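Local atomic coordinates of B-agarase (PDB entry 4BQ2), a protein that probably hydrolyses agarose and its oligosaccharides from chain ends as a family 50 glycoside hydrolase, an exo-acting beta-agarase. Residues 416-421 with 697-702; 629-634 with 677-682; 651-656 with 682-687. All coordinates share one frame; numbering follows the deposited sequence.

Interaction 1 (416-421 with 697-702)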
loop_
_atom_site.group_PDB
_atom_site.type_symbol
_atom_site.label_atom_id
_atom_site.label_comp_id
_atom_site.label_asym_id
_atom_site.label_seq_id
_atom_site.Cartn_x
_atom_site.Cartn_y
_atom_site.Cartn_z
ATOM N N GLY A 416 -14.073 -3.175 -6.038
ATOM C CA GLY A 416 -13.629 -2.646 -4.752
ATOM C C GLY A 416 -13.456 -1.157 -4.881
ATOM O O GLY A 416 -14.073 -0.512 -5.752
ATOM N N ASN A 417 -12.634 -0.588 -4.010
ATOM C CA ASN A 417 -12.464 0.845 -3.983
ATOM C C ASN A 417 -11.808 1.386 -5.246
ATOM O O ASN A 417 -11.072 0.673 -5.904
ATOM C CB ASN A 417 -11.623 1.251 -2.765
ATOM C CG ASN A 417 -11.877 2.685 -2.349
ATOM O OD1 ASN A 417 -12.938 3.274 -2.675
ATOM N ND2 ASN A 417 -10.956 3.244 -1.587
ATOM N N TRP A 418 -12.058 2.658 -5.526
ATOM C CA TRP A 418 -11.560 3.350 -6.710
ATOM C C TRP A 418 -11.944 2.588 -7.971
ATOM O O TRP A 418 -11.103 2.341 -8.860
ATOM C CB TRP A 418 -10.042 3.571 -6.607
ATOM C CG TRP A 418 -9.711 4.360 -5.349
ATOM C CD1 TRP A 418 -10.083 5.634 -5.060
ATOM C CD2 TRP A 418 -8.885 3.915 -4.255
ATOM N NE1 TRP A 418 -9.547 6.023 -3.849
ATOM C CE2 TRP A 418 -8.832 4.976 -3.322
ATOM C CE3 TRP A 418 -8.209 2.709 -3.969
ATOM C CZ2 TRP A 418 -8.106 4.888 -2.122
ATOM C CZ3 TRP A 418 -7.481 2.609 -2.779
ATOM C CH2 TRP A 418 -7.446 3.705 -1.869
ATOM N N THR A 419 -13.223 2.219 -8.015
ATOM C CA THR A 419 -13.862 1.744 -9.265
ATOM C C THR A 419 -14.329 2.950 -10.079
ATOM O O THR A 419 -15.007 3.858 -9.551
ATOM C CB THR A 419 -15.013 0.775 -8.941
ATOM O OG1 THR A 419 -14.440 -0.444 -8.470
ATOM C CG2 THR A 419 -15.888 0.475 -10.207
ATOM N N ASP A 420 -13.922 3.011 -11.352
ATOM C CA ASP A 420 -14.312 4.116 -12.204
ATOM C C ASP A 420 -15.836 4.236 -12.217
ATOM O O ASP A 420 -16.502 3.227 -12.327
ATOM C CB ASP A 420 -13.769 3.917 -13.638
ATOM C CG ASP A 420 -14.075 5.107 -14.534
ATOM O OD1 ASP A 420 -15.194 5.235 -15.035
ATOM O OD2 ASP A 420 -13.206 5.966 -14.702
ATOM N N PRO A 421 -16.382 5.465 -12.083
ATOM C CA PRO A 421 -17.827 5.665 -12.031
ATOM C C PRO A 421 -18.606 5.158 -13.249
ATOM O O PRO A 421 -19.822 4.983 -13.146
ATOM C CB PRO A 421 -17.976 7.192 -11.905
ATOM C CG PRO A 421 -16.724 7.611 -11.229
ATOM C CD PRO A 421 -15.652 6.722 -11.797
ATOM N N HIS A 697 -10.639 -6.541 0.233
ATOM C CA HIS A 697 -10.320 -6.158 -1.142
ATOM C C HIS A 697 -8.792 -6.175 -1.338
ATOM O O HIS A 697 -8.013 -5.756 -0.477
ATOM C CB HIS A 697 -10.874 -4.760 -1.477
ATOM C CG HIS A 697 -12.369 -4.706 -1.594
ATOM N ND1 HIS A 697 -13.129 -3.709 -1.011
ATOM C CD2 HIS A 697 -13.245 -5.530 -2.229
ATOM C CE1 HIS A 697 -14.407 -3.914 -1.297
ATOM N NE2 HIS A 697 -14.504 -5.020 -2.024
ATOM N N TRP A 698 -8.402 -6.711 -2.484
ATOM C CA TRP A 698 -7.005 -6.779 -2.940
ATOM C C TRP A 698 -6.624 -5.544 -3.712
ATOM O O TRP A 698 -7.401 -5.055 -4.584
ATOM C CB TRP A 698 -6.916 -8.021 -3.849
ATOM C CG TRP A 698 -5.709 -8.103 -4.738
ATOM C CD1 TRP A 698 -5.455 -7.372 -5.880
ATOM C CD2 TRP A 698 -4.603 -8.955 -4.547
ATOM N NE1 TRP A 698 -4.235 -7.748 -6.426
ATOM C CE2 TRP A 698 -3.688 -8.713 -5.615
ATOM C CE3 TRP A 698 -4.277 -9.913 -3.570
ATOM C CZ2 TRP A 698 -2.488 -9.414 -5.734
ATOM C CZ3 TRP A 698 -3.083 -10.586 -3.681
ATOM C CH2 TRP A 698 -2.218 -10.362 -4.773
ATOM N N PHE A 699 -5.443 -5.012 -3.401
ATOM C CA PHE A 699 -4.905 -3.860 -4.109
ATOM C C PHE A 699 -3.782 -4.374 -5.016
ATOM O O PHE A 699 -2.734 -4.780 -4.498
ATOM C CB PHE A 699 -4.332 -2.855 -3.088
ATOM C CG PHE A 699 -3.928 -1.523 -3.687
ATOM C CD1 PHE A 699 -2.712 -1.390 -4.366
ATOM C CD2 PHE A 699 -4.756 -0.399 -3.565
ATOM C CE1 PHE A 699 -2.332 -0.158 -4.903
ATOM C CE2 PHE A 699 -4.392 0.844 -4.118
ATOM C CZ PHE A 699 -3.177 0.960 -4.805
ATOM N N GLN A 700 -3.952 -4.407 -6.346
ATOM C CA GLN A 700 -5.033 -3.796 -7.124
ATOM C C GLN A 700 -5.303 -4.649 -8.380
ATOM O O GLN A 700 -4.742 -5.718 -8.525
ATOM C CB GLN A 700 -4.597 -2.386 -7.523
ATOM C CG GLN A 700 -3.244 -2.423 -8.271
ATOM C CD GLN A 700 -2.718 -1.062 -8.647
ATOM O OE1 GLN A 700 -3.271 -0.027 -8.273
ATOM N NE2 GLN A 700 -1.636 -1.053 -9.393
ATOM N N TYR A 701 -6.137 -4.163 -9.302
ATOM C CA TYR A 701 -6.537 -4.950 -10.477
ATOM C C TYR A 701 -5.321 -5.220 -11.397
ATOM O O TYR A 701 -5.127 -6.339 -11.861
ATOM C CB TYR A 701 -7.624 -4.160 -11.233
ATOM C CG TYR A 701 -8.258 -4.819 -12.444
ATOM C CD1 TYR A 701 -8.267 -6.193 -12.617
ATOM C CD2 TYR A 701 -8.939 -4.025 -13.387
ATOM C CE1 TYR A 701 -8.865 -6.765 -13.741
ATOM C CE2 TYR A 701 -9.588 -4.589 -14.468
ATOM C CZ TYR A 701 -9.542 -5.951 -14.651
ATOM O OH TYR A 701 -10.204 -6.490 -15.764
ATOM N N MET A 702 -4.542 -4.175 -11.680
ATOM C CA MET A 702 -3.433 -4.293 -12.661
ATOM C C MET A 702 -2.105 -4.104 -11.950
ATOM O O MET A 702 -2.077 -3.418 -10.935
ATOM C CB MET A 702 -3.565 -3.213 -13.730
ATOM C CG MET A 702 -4.897 -3.266 -14.472
ATOM S SD MET A 702 -5.986 -1.814 -14.284
ATOM C CE MET A 702 -5.022 -0.427 -14.897
#

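Interaction 2 (629-634 with 677-682)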
loop_
_atom_site.group_PDB
_atom_site.type_symbol
_atom_site.label_atom_id
_atom_site.label_comp_id
_atom_site.label_asym_id
_atom_site.label_seq_id
_atom_site.Cartn_x
_atom_site.Cartn_y
_atom_site.Cartn_z
ATOM N N TYR A 629 -1.292 -4.859 4.938
ATOM C CA TYR A 629 -0.395 -5.579 4.070
ATOM C C TYR A 629 0.513 -6.466 4.914
ATOM O O TYR A 629 1.613 -6.077 5.285
ATOM C CB TYR A 629 0.422 -4.584 3.261
ATOM C CG TYR A 629 -0.387 -3.787 2.230
ATOM C CD1 TYR A 629 -0.670 -4.333 0.981
ATOM C CD2 TYR A 629 -0.769 -2.486 2.479
ATOM C CE1 TYR A 629 -1.375 -3.608 0.024
ATOM C CE2 TYR A 629 -1.490 -1.751 1.531
ATOM C CZ TYR A 629 -1.767 -2.322 0.297
ATOM O OH TYR A 629 -2.452 -1.587 -0.680
ATOM N N LYS A 630 0.043 -7.675 5.157
ATOM C CA LYS A 630 0.721 -8.663 5.986
ATOM C C LYS A 630 0.374 -9.995 5.329
ATOM O O LYS A 630 -0.357 -10.026 4.327
ATOM C CB LYS A 630 0.142 -8.645 7.434
ATOM C CG LYS A 630 0.157 -7.293 8.136
ATOM C CD LYS A 630 1.581 -6.801 8.453
ATOM C CE LYS A 630 1.495 -5.382 8.989
ATOM N NZ LYS A 630 2.709 -4.561 8.750
ATOM N N GLU A 631 0.901 -11.085 5.860
ATOM C CA GLU A 631 0.535 -12.435 5.395
ATOM C C GLU A 631 -0.839 -12.944 5.849
ATOM O O GLU A 631 -1.390 -13.904 5.294
ATOM C CB GLU A 631 1.674 -13.418 5.725
ATOM C CG GLU A 631 2.905 -13.047 4.859
ATOM C CD GLU A 631 4.155 -13.915 5.091
ATOM O OE1 GLU A 631 4.023 -15.088 5.509
ATOM O OE2 GLU A 631 5.277 -13.427 4.784
ATOM N N GLY A 632 -1.382 -12.283 6.856
ATOM C CA GLY A 632 -2.757 -12.520 7.276
ATOM C C GLY A 632 -3.073 -11.644 8.458
ATOM O O GLY A 632 -2.433 -10.586 8.680
ATOM N N LEU A 633 -4.085 -12.071 9.201
ATOM C CA LEU A 633 -4.583 -11.328 10.341
ATOM C C LEU A 633 -4.236 -12.087 11.624
ATOM O O LEU A 633 -5.006 -12.945 12.060
ATOM C CB LEU A 633 -6.105 -11.112 10.204
ATOM C CG LEU A 633 -6.633 -10.448 8.935
ATOM C CD1 LEU A 633 -8.139 -10.168 9.163
ATOM C CD2 LEU A 633 -5.877 -9.160 8.546
ATOM N N PRO A 634 -3.071 -11.769 12.237
ATOM C CA PRO A 634 -2.631 -12.544 13.417
ATOM C C PRO A 634 -3.540 -12.272 14.617
ATOM O O PRO A 634 -4.023 -11.124 14.800
ATOM C CB PRO A 634 -1.217 -12.005 13.704
ATOM C CG PRO A 634 -0.810 -11.254 12.451
ATOM C CD PRO A 634 -2.104 -10.715 11.879
ATOM N N GLY A 677 -0.220 -17.171 -5.253
ATOM C CA GLY A 677 -1.556 -17.785 -5.137
ATOM C C GLY A 677 -1.779 -18.484 -3.801
ATOM O O GLY A 677 -2.832 -18.311 -3.135
ATOM N N GLU A 678 -0.789 -19.271 -3.375
ATOM C CA GLU A 678 -0.858 -19.865 -2.022
ATOM C C GLU A 678 -0.983 -18.849 -0.888
ATOM O O GLU A 678 -1.825 -18.994 -0.006
ATOM C CB GLU A 678 0.356 -20.771 -1.791
ATOM C CG GLU A 678 0.284 -22.029 -2.661
ATOM C CD GLU A 678 -0.939 -22.892 -2.358
ATOM O OE1 GLU A 678 -1.336 -22.977 -1.170
ATOM O OE2 GLU A 678 -1.526 -23.496 -3.298
ATOM N N MET A 679 -0.169 -17.800 -0.930
ATOM C CA MET A 679 -0.218 -16.769 0.087
ATOM C C MET A 679 -1.553 -16.007 0.066
ATOM O O MET A 679 -2.047 -15.599 1.120
ATOM C CB MET A 679 0.977 -15.842 -0.046
ATOM C CG MET A 679 2.304 -16.604 0.269
ATOM S SD MET A 679 3.773 -15.574 0.123
ATOM C CE MET A 679 3.513 -14.279 1.339
ATOM N N TYR A 680 -2.134 -15.830 -1.115
ATOM C CA TYR A 680 -3.471 -15.200 -1.216
ATOM C C TYR A 680 -4.507 -16.017 -0.441
ATOM O O TYR A 680 -5.321 -15.477 0.329
ATOM C CB TYR A 680 -3.908 -15.097 -2.673
ATOM C CG TYR A 680 -5.320 -14.565 -2.878
ATOM C CD1 TYR A 680 -6.435 -15.401 -2.846
ATOM C CD2 TYR A 680 -5.519 -13.216 -3.172
ATOM C CE1 TYR A 680 -7.709 -14.897 -3.055
ATOM C CE2 TYR A 680 -6.784 -12.701 -3.396
ATOM C CZ TYR A 680 -7.866 -13.540 -3.321
ATOM O OH TYR A 680 -9.104 -13.004 -3.565
ATOM N N LYS A 681 -4.497 -17.318 -0.680
ATOM C CA LYS A 681 -5.395 -18.232 0.006
ATOM C C LYS A 681 -5.237 -18.213 1.532
ATOM O O LYS A 681 -6.235 -18.250 2.273
ATOM C CB LYS A 681 -5.252 -19.638 -0.577
ATOM C CG LYS A 681 -5.849 -19.737 -1.990
ATOM C CD LYS A 681 -5.853 -21.158 -2.523
ATOM C CE LYS A 681 -4.451 -21.716 -2.713
ATOM N NZ LYS A 681 -4.578 -22.899 -3.577
ATOM N N ASP A 682 -3.997 -18.097 1.994
ATOM C CA ASP A 682 -3.723 -18.003 3.432
ATOM C C ASP A 682 -4.249 -16.714 4.024
ATOM O O ASP A 682 -4.865 -16.726 5.104
ATOM C CB ASP A 682 -2.223 -18.053 3.749
ATOM C CG ASP A 682 -1.584 -19.439 3.528
ATOM O OD1 ASP A 682 -2.253 -20.486 3.385
ATOM O OD2 ASP A 682 -0.347 -19.452 3.483
HETATM O O HOH W 1 -0.153 -15.055 3.090
#

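Interaction 3 (651-656 with 682-687)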
loop_
_atom_site.group_PDB
_atom_site.type_symbol
_atom_site.label_atom_id
_atom_site.label_comp_id
_atom_site.label_asym_id
_atom_site.label_seq_id
_atom_site.Cartn_x
_atom_site.Cartn_y
_atom_site.Cartn_z
ATOM N N GLY A 651 -9.494 -3.012 3.363
ATOM C CA GLY A 651 -9.639 -2.208 2.129
ATOM C C GLY A 651 -8.573 -2.552 1.109
ATOM O O GLY A 651 -8.773 -2.332 -0.108
ATOM N N GLU A 652 -7.450 -3.082 1.613
ATOM C CA GLU A 652 -6.238 -3.401 0.808
ATOM C C GLU A 652 -5.408 -4.503 1.445
ATOM O O GLU A 652 -5.183 -4.489 2.658
ATOM C CB GLU A 652 -5.335 -2.166 0.683
ATOM C CG GLU A 652 -6.039 -0.995 0.036
ATOM C CD GLU A 652 -5.203 0.258 -0.062
ATOM O OE1 GLU A 652 -3.958 0.226 0.162
ATOM O OE2 GLU A 652 -5.818 1.279 -0.369
ATOM N N PHE A 653 -4.963 -5.436 0.603
ATOM C CA PHE A 653 -3.821 -6.317 0.875
ATOM C C PHE A 653 -3.284 -6.713 -0.496
ATOM O O PHE A 653 -3.949 -6.495 -1.529
ATOM C CB PHE A 653 -4.199 -7.569 1.684
ATOM C CG PHE A 653 -5.009 -8.610 0.917
ATOM C CD1 PHE A 653 -6.358 -8.395 0.630
ATOM C CD2 PHE A 653 -4.429 -9.839 0.548
ATOM C CE1 PHE A 653 -7.108 -9.365 -0.056
ATOM C CE2 PHE A 653 -5.175 -10.820 -0.120
ATOM C CZ PHE A 653 -6.511 -10.578 -0.433
ATOM N N HIS A 654 -2.099 -7.293 -0.500
ATOM C CA HIS A 654 -1.537 -7.868 -1.727
ATOM C C HIS A 654 -0.327 -8.748 -1.460
ATOM O O HIS A 654 0.226 -8.693 -0.369
ATOM C CB HIS A 654 -1.281 -6.840 -2.857
ATOM C CG HIS A 654 -0.252 -5.767 -2.576
ATOM N ND1 HIS A 654 0.984 -5.992 -1.975
ATOM C CD2 HIS A 654 -0.263 -4.459 -2.903
ATOM C CE1 HIS A 654 1.660 -4.859 -1.910
ATOM N NE2 HIS A 654 0.920 -3.909 -2.455
ATOM N N ILE A 655 0.050 -9.568 -2.445
ATOM C CA ILE A 655 1.337 -10.303 -2.424
ATOM C C ILE A 655 1.873 -10.266 -3.855
ATOM O O ILE A 655 1.116 -10.481 -4.800
ATOM C CB ILE A 655 1.126 -11.786 -2.014
ATOM C CG1 ILE A 655 0.498 -11.874 -0.620
ATOM C CG2 ILE A 655 2.450 -12.557 -2.022
ATOM C CD1 ILE A 655 -0.988 -12.229 -0.627
ATOM N N GLY A 656 3.150 -9.933 -4.026
ATOM C CA GLY A 656 3.762 -9.941 -5.376
ATOM C C GLY A 656 4.960 -10.870 -5.483
ATOM O O GLY A 656 5.415 -11.466 -4.484
ATOM N N ASP A 682 -3.997 -18.097 1.994
ATOM C CA ASP A 682 -3.723 -18.003 3.432
ATOM C C ASP A 682 -4.249 -16.714 4.024
ATOM O O ASP A 682 -4.865 -16.726 5.104
ATOM C CB ASP A 682 -2.223 -18.053 3.749
ATOM C CG ASP A 682 -1.584 -19.439 3.528
ATOM O OD1 ASP A 682 -2.253 -20.486 3.385
ATOM O OD2 ASP A 682 -0.347 -19.452 3.483
ATOM N N TYR A 683 -3.991 -15.597 3.338
ATOM C CA TYR A 683 -4.515 -14.342 3.794
ATOM C C TYR A 683 -6.041 -14.364 3.899
ATOM O O TYR A 683 -6.607 -13.986 4.929
ATOM C CB TYR A 683 -4.100 -13.190 2.860
ATOM C CG TYR A 683 -4.383 -11.828 3.429
ATOM C CD1 TYR A 683 -5.691 -11.263 3.388
ATOM C CD2 TYR A 683 -3.365 -11.074 3.984
ATOM C CE1 TYR A 683 -5.943 -9.995 3.926
ATOM C CE2 TYR A 683 -3.609 -9.817 4.492
ATOM C CZ TYR A 683 -4.913 -9.287 4.478
ATOM O OH TYR A 683 -5.151 -8.005 4.977
ATOM N N MET A 684 -6.709 -14.720 2.802
ATOM C CA MET A 684 -8.171 -14.773 2.810
ATOM C C MET A 684 -8.756 -15.756 3.839
ATOM O O MET A 684 -9.811 -15.475 4.431
ATOM C CB MET A 684 -8.703 -15.064 1.406
ATOM C CG MET A 684 -8.578 -13.870 0.450
ATOM S SD MET A 684 -9.320 -12.320 1.017
ATOM C CE MET A 684 -11.046 -12.817 1.147
ATOM N N GLN A 685 -8.085 -16.885 4.076
ATOM C CA GLN A 685 -8.525 -17.807 5.139
ATOM C C GLN A 685 -8.552 -17.104 6.468
ATOM O O GLN A 685 -9.464 -17.321 7.280
ATOM C CB GLN A 685 -7.638 -19.061 5.277
ATOM C CG GLN A 685 -8.260 -20.164 6.163
ATOM C CD GLN A 685 -9.574 -20.669 5.586
ATOM O OE1 GLN A 685 -9.661 -20.923 4.398
ATOM N NE2 GLN A 685 -10.612 -20.745 6.400
ATOM N N SER A 686 -7.530 -16.284 6.707
ATOM C CA SER A 686 -7.419 -15.518 7.932
ATOM C C SER A 686 -8.591 -14.521 8.086
ATOM O O SER A 686 -9.125 -14.316 9.202
ATOM C CB SER A 686 -6.074 -14.764 7.916
ATOM O OG SER A 686 -5.775 -14.257 9.183
ATOM N N VAL A 687 -8.955 -13.859 6.986
ATOM C CA VAL A 687 -10.118 -12.966 7.007
ATOM C C VAL A 687 -11.409 -13.739 7.262
ATOM O O VAL A 687 -12.224 -13.349 8.115
ATOM C CB VAL A 687 -10.236 -12.133 5.716
ATOM C CG1 VAL A 687 -11.385 -11.137 5.845
ATOM C CG2 VAL A 687 -8.918 -11.388 5.457
#

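Interaction 1 (416-421 with 697-702)
CA of G416 sits over one face of the H697 imidazole where a loop following helix 394-410 meets strand 693-699, one of the parallel strands of the (beta/alpha)8 barrel on which family 50 enzymes are built. Ring faces and edges supply the side-chain part of the fit, while backbone bonds tie G416, N417 and W418 to L286, I288 and I289, at the end of strand 280-287 and just after it. CA of G416 stands 3.7 Å from the centroid of the H697 ring and only 7° off its normal, a nearly vertical CH-pi contact. With CG anti to the carbonyl carbon (chi1 -71°) the imidazole turns one face to G416, while its NE2 bonds to OG of S414.

Two residues further along each segment, W418 meets F699 at a slant, and CZ3 of W418 comes to the edge of the phenyl ring, 3.8 Å from CE2 of F699. One face of the indole is occupied by the amide of N417, whose ND2 sits over the ring centre, 3.2 Å above its plane. Within the loop, OG1 of T419 donates to O of G416 at 2.7 Å, tilted 32° from the carbonyl plane.

Interaction 2 (629-634 with 677-682)
E631 and M679 meet through carbon: the terminal methyl CE of M679 rests against the side chain of E631, 3.8 Å from CG and at the same distance from CD. The two chains pass at a slant, the glutamate running extended beyond CG while the methionine bends at its last torsion (chi3 61°), which swings the methyl against the CG-CD bond of the glutamate. OE2 of E631 lies a little further from the methyl, at 4.0 Å, so an apolar tip is set beside an acidic group without any polar bond between them. The charge is answered from another quarter, since OE1 of E631 forms a salt bridge with K180.

Helix 673-688, which carries M679, is the connection between the parallel neighbours 648-652 and 693-699, a beta-alpha-beta crossover of the (beta/alpha)8 barrel; E631 belongs to the loop that follows strand 624-627. Both K180 and H178 lie within the N-terminal agarase CBM-like region, consistent with a place where that region meets the barrel.

The backbones approach loosely and share a water. It donates to O of E631 and to O of M679, 2.8 Å from each, bridging the loop carbonyl to one on the helix. D682, one turn on from M679, takes a smaller share of the contact: its carbonyl carbon comes to 4.2 Å from O of E631, and its carboxylate OD2 is hydrogen-bonded to NE2 of H178. OE1 of E631 and OD2 of D682 are 6.5 Å apart, two like charges whose repulsion is probably eased by the separate partners, K180 for the first and H178 for the second.

Interaction 3 (651-656 with 682-687)
F653 and Y683 form an offset stack, with ring planes only 4° from parallel and centroids 4.0 Å apart. The side chains run antiparallel and the rings are displaced: CD2 of F653 stands over the centre of the tyrosine ring, whereas CD1 of Y683 comes down toward the rim of the phenyl ring. F653 reaches this position with CG wedged between its backbone N and carbonyl carbon (chi1 72°), while Y683 extends from the helix with CG anti to the backbone N.

A CH-pi contact extends the stack toward the backbone. CB of F653 also lies over the tyrosine face, 3.4 Å from CZ of Y683, so that the phenylalanine covers its partner with both its methylene and its ring.

The third interaction is Met-aromatic. M684, the next residue of helix 673-688, crosses the F653 side chain at about a right angle and brings SD to 3.6 Å from CZ of F653. The sulfur approaches obliquely, 53° off the ring normal. W698 adds an edge-to-face partner to F653 from strand 693-699. These groups pack between helix 673-688 and the strands of the barrel.

The polar bonds are made at the rim of the stack and on the far side of the strand. The hydroxyl of Y683 is hydrogen-bonded to O of S628, which should limit sliding of the tyrosine ring. The side chain of E652 leaves the backbone on the side away from the helix and pairs with Y629 and R603. The chemistry thus divides at neighbouring residues: F653 joins the helix by dispersion and ring-face contacts, while the adjacent E652 offers its carboxylate to the pocket at the C-terminal end of the strands, where a glycerol is bound, probably the active-site end.

Interactions 1 and 3 involve adjacent strands of the barrel, and interaction 2 packs the next loop on the intervening helix. Interactions 2 and 3 share D682 and helix 673-688, and their centres lie only 4 Å apart; L633 N and S686 OG, a probable hydrogen bond of 2.8 Å, tie them further. Interaction 1 is about 14 Å from interaction 3, centre to centre, yet F699 N probably bonds to F653 O at 2.8 Å. Segments of all three reach E652: Y629 OH, of range 629-634, is 2.5 Å from E652 OE1, W418 CZ3 is 3.2 Å from E652 OE2, and the same carboxylate binds a glycerol that F699 also approaches. This molecule, probably from the crystallisation liquor, may mark a sugar-binding pocket.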